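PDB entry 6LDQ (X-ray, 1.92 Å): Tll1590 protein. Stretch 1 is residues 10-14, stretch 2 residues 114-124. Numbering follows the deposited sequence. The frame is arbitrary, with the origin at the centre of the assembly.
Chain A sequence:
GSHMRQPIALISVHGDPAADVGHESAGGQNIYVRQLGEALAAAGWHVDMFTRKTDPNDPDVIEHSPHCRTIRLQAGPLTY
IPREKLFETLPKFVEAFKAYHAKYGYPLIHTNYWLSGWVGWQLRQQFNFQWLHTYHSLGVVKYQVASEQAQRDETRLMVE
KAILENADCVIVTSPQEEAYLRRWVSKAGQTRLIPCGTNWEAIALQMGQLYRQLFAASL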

# COMPACT_ATOMS: atom_id res chain seq x y z
N LEU A 10 -2.21 -4.84 -2.23
CA LEU A 10 -2.26 -3.41 -1.97
C LEU A 10 -2.90 -3.23 -0.60
O LEU A 10 -3.85 -3.95 -0.24
CB LEU A 10 -3.05 -2.66 -3.04
CG LEU A 10 -2.39 -2.27 -4.39
CD1 LEU A 10 -1.60 -3.39 -5.02
CD2 LEU A 10 -3.43 -1.71 -5.36
N ILE A 11 -2.37 -2.30 0.19
CA ILE A 11 -2.87 -2.08 1.54
C ILE A 11 -3.22 -0.61 1.70
O ILE A 11 -2.38 0.26 1.44
CB ILE A 11 -1.85 -2.50 2.61
CG1 ILE A 11 -1.65 -4.01 2.59
CG2 ILE A 11 -2.33 -2.07 3.99
CD1 ILE A 11 -0.46 -4.44 3.39
N SER A 12 -4.46 -0.35 2.14
CA SER A 12 -5.01 0.96 2.48
C SER A 12 -5.86 0.78 3.74
O SER A 12 -7.09 0.67 3.67
CB SER A 12 -5.82 1.55 1.33
OG SER A 12 -6.27 2.85 1.64
N VAL A 13 -5.20 0.75 4.90
CA VAL A 13 -5.88 0.66 6.19
C VAL A 13 -7.14 1.51 6.18
O VAL A 13 -8.25 1.01 6.41
CB VAL A 13 -4.96 1.08 7.34
CG1 VAL A 13 -5.69 0.88 8.70
CG2 VAL A 13 -3.64 0.32 7.29
N HIS A 14 -6.98 2.80 5.89
CA HIS A 14 -8.13 3.67 5.67
C HIS A 14 -8.57 3.61 4.20
O HIS A 14 -9.61 3.03 3.87
CB HIS A 14 -7.82 5.11 6.07
CG HIS A 14 -9.03 5.98 6.18
ND1 HIS A 14 -9.73 6.43 5.08
CD2 HIS A 14 -9.67 6.49 7.26
CE1 HIS A 14 -10.75 7.17 5.48
NE2 HIS A 14 -10.73 7.22 6.80
N TRP A 114 0.94 6.94 4.98
CA TRP A 114 1.97 6.54 5.94
C TRP A 114 1.49 5.48 6.92
O TRP A 114 2.29 4.65 7.36
CB TRP A 114 2.51 7.78 6.68
CG TRP A 114 1.61 8.40 7.71
CD1 TRP A 114 0.74 9.43 7.52
CD2 TRP A 114 1.55 8.06 9.10
NE1 TRP A 114 0.11 9.75 8.72
CE2 TRP A 114 0.59 8.91 9.70
CE3 TRP A 114 2.20 7.12 9.90
CZ2 TRP A 114 0.29 8.86 11.06
CZ3 TRP A 114 1.89 7.06 11.25
CH2 TRP A 114 0.94 7.92 11.81
N LEU A 115 0.19 5.48 7.24
CA LEU A 115 -0.37 4.52 8.21
C LEU A 115 -0.25 3.08 7.69
O LEU A 115 0.22 2.18 8.39
CB LEU A 115 -1.83 4.86 8.51
CG LEU A 115 -2.14 6.12 9.33
CD1 LEU A 115 -3.57 6.56 9.09
CD2 LEU A 115 -1.90 5.87 10.82
N SER A 116 -0.73 2.84 6.48
CA SER A 116 -0.48 1.54 5.85
C SER A 116 1.01 1.27 5.73
O SER A 116 1.45 0.12 5.81
CB SER A 116 -1.14 1.51 4.48
OG SER A 116 -2.49 1.96 4.55
N GLY A 117 1.83 2.32 5.59
CA GLY A 117 3.26 2.13 5.44
C GLY A 117 3.94 1.58 6.67
O GLY A 117 4.89 0.80 6.57
N TRP A 118 3.49 2.02 7.86
CA TRP A 118 3.88 1.36 9.10
C TRP A 118 3.63 -0.15 9.01
O TRP A 118 4.48 -0.96 9.39
CB TRP A 118 3.07 1.97 10.25
CG TRP A 118 3.63 1.64 11.59
CD1 TRP A 118 4.61 2.31 12.27
CD2 TRP A 118 3.26 0.53 12.41
NE1 TRP A 118 4.86 1.68 13.47
CE2 TRP A 118 4.05 0.58 13.57
CE3 TRP A 118 2.34 -0.52 12.26
CZ2 TRP A 118 3.94 -0.36 14.60
CZ3 TRP A 118 2.23 -1.46 13.28
CH2 TRP A 118 3.02 -1.36 14.45
N VAL A 119 2.47 -0.53 8.51
CA VAL A 119 2.19 -1.95 8.33
C VAL A 119 3.23 -2.56 7.39
O VAL A 119 3.83 -3.60 7.69
CB VAL A 119 0.75 -2.16 7.82
CG1 VAL A 119 0.51 -3.61 7.39
CG2 VAL A 119 -0.27 -1.72 8.88
N GLY A 120 3.51 -1.88 6.27
CA GLY A 120 4.53 -2.37 5.36
C GLY A 120 5.90 -2.44 6.02
O GLY A 120 6.62 -3.43 5.87
N TRP A 121 6.25 -1.40 6.79
CA TRP A 121 7.51 -1.40 7.51
C TRP A 121 7.63 -2.58 8.47
O TRP A 121 8.69 -3.23 8.55
CB TRP A 121 7.64 -0.07 8.27
CG TRP A 121 8.82 0.03 9.11
CD1 TRP A 121 10.12 -0.18 8.76
CD2 TRP A 121 8.83 0.40 10.49
NE1 TRP A 121 10.94 0.04 9.84
CE2 TRP A 121 10.18 0.39 10.92
CE3 TRP A 121 7.83 0.73 11.41
CZ2 TRP A 121 10.55 0.70 12.22
CZ3 TRP A 121 8.20 1.03 12.71
CH2 TRP A 121 9.55 1.02 13.10
N GLN A 122 6.58 -2.85 9.25
CA GLN A 122 6.61 -4.00 10.16
C GLN A 122 6.74 -5.31 9.38
O GLN A 122 7.50 -6.22 9.77
CB GLN A 122 5.34 -4.02 11.02
CG GLN A 122 5.37 -3.02 12.16
CD GLN A 122 6.33 -3.46 13.22
OE1 GLN A 122 6.33 -4.63 13.60
NE2 GLN A 122 7.16 -2.55 13.71
N LEU A 123 6.02 -5.43 8.28
CA LEU A 123 6.12 -6.65 7.47
C LEU A 123 7.51 -6.82 6.88
O LEU A 123 8.09 -7.92 6.95
CB LEU A 123 5.04 -6.64 6.39
CG LEU A 123 3.61 -6.78 6.93
CD1 LEU A 123 2.56 -6.34 5.92
CD2 LEU A 123 3.34 -8.20 7.39
N ARG A 124 8.09 -5.74 6.34
CA ARG A 124 9.41 -5.84 5.71
C ARG A 124 10.48 -6.24 6.71
O ARG A 124 11.50 -6.82 6.32
CB ARG A 124 9.77 -4.52 5.01
CG ARG A 124 10.97 -4.58 4.06
CD ARG A 124 10.79 -5.60 2.93
NE ARG A 124 12.02 -5.79 2.15
CZ ARG A 124 13.07 -6.51 2.56
NH1 ARG A 124 13.05 -7.11 3.74
NH2 ARG A 124 14.15 -6.61 1.80

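What forms the apolar centre of this contact? Two branched side chains of the first stretch, Ile11 and Val13, meet one face of the helix 114-124, and both come against Val119. CD1 of Ile11 lies 4.2 Å from CG1 of Val119, while CG2 of Val13 lies 4.2 Å from CG2 of the same valine. The two methyls of Val119 are therefore shared between the two partners, one for each. All three residues are buried, and their distances are those of ordinary van der Waals packing.

How do the side chains reach one another? Ile11 and Val13 both direct their CA-to-CB bonds toward the helix, whereas Ser12, between them, points its own away; this alternation puts two apolar groups on the helix side and leaves the partly exposed serine facing elsewhere. Ile11, with chi1 m and chi2 t, extends its CD1 along the helix as far as Leu123, whose CD1 is 4.4 Å from it. Ser116, Val119 and Leu123 follow one another at roughly one-turn intervals, the later two joined by the backbone bond from Leu123 N to Val119 O (2.9 Å), so they line the same side of the helix. The longer isoleucine suits this position because it can reach the next turn; the shorter Val13 stays near the turn of Ser116 and Val119.

What lies where the backbones come closest? The CA atoms of Val13 and Ser116 are only 5.5 Å apart, and the side chain of Ser116 points into this narrow gap. Its CB sits 3.5 Å from O of Ile11 and 3.8 Å from CG2 of Ile11, so its methylene packs against main chain and side chain together. Leu115 lies beside this point, also directed toward the first stretch, with its CB 5.0 Å from CG2 of Val13, and it adds a modest share of the 261 Å² buried in all.

What supplies the polar edge? A single hydrogen bond crosses between the stretches: N of Val13 donates to OG of Ser116 at 3.0 Å, with an angle of 147° at the hydrogen. The serine thus gives a main-chain amide a partner within an otherwise largely apolar contact, and its OG is also hydrogen-bonded to a residue just outside the stretches. Beyond it the contact fades: His14 is exposed, CB of His14 comes no nearer than 5.4 Å to the helix, at CD1 of Leu115, and its NE2 is hydrogen-bonded elsewhere in the structure.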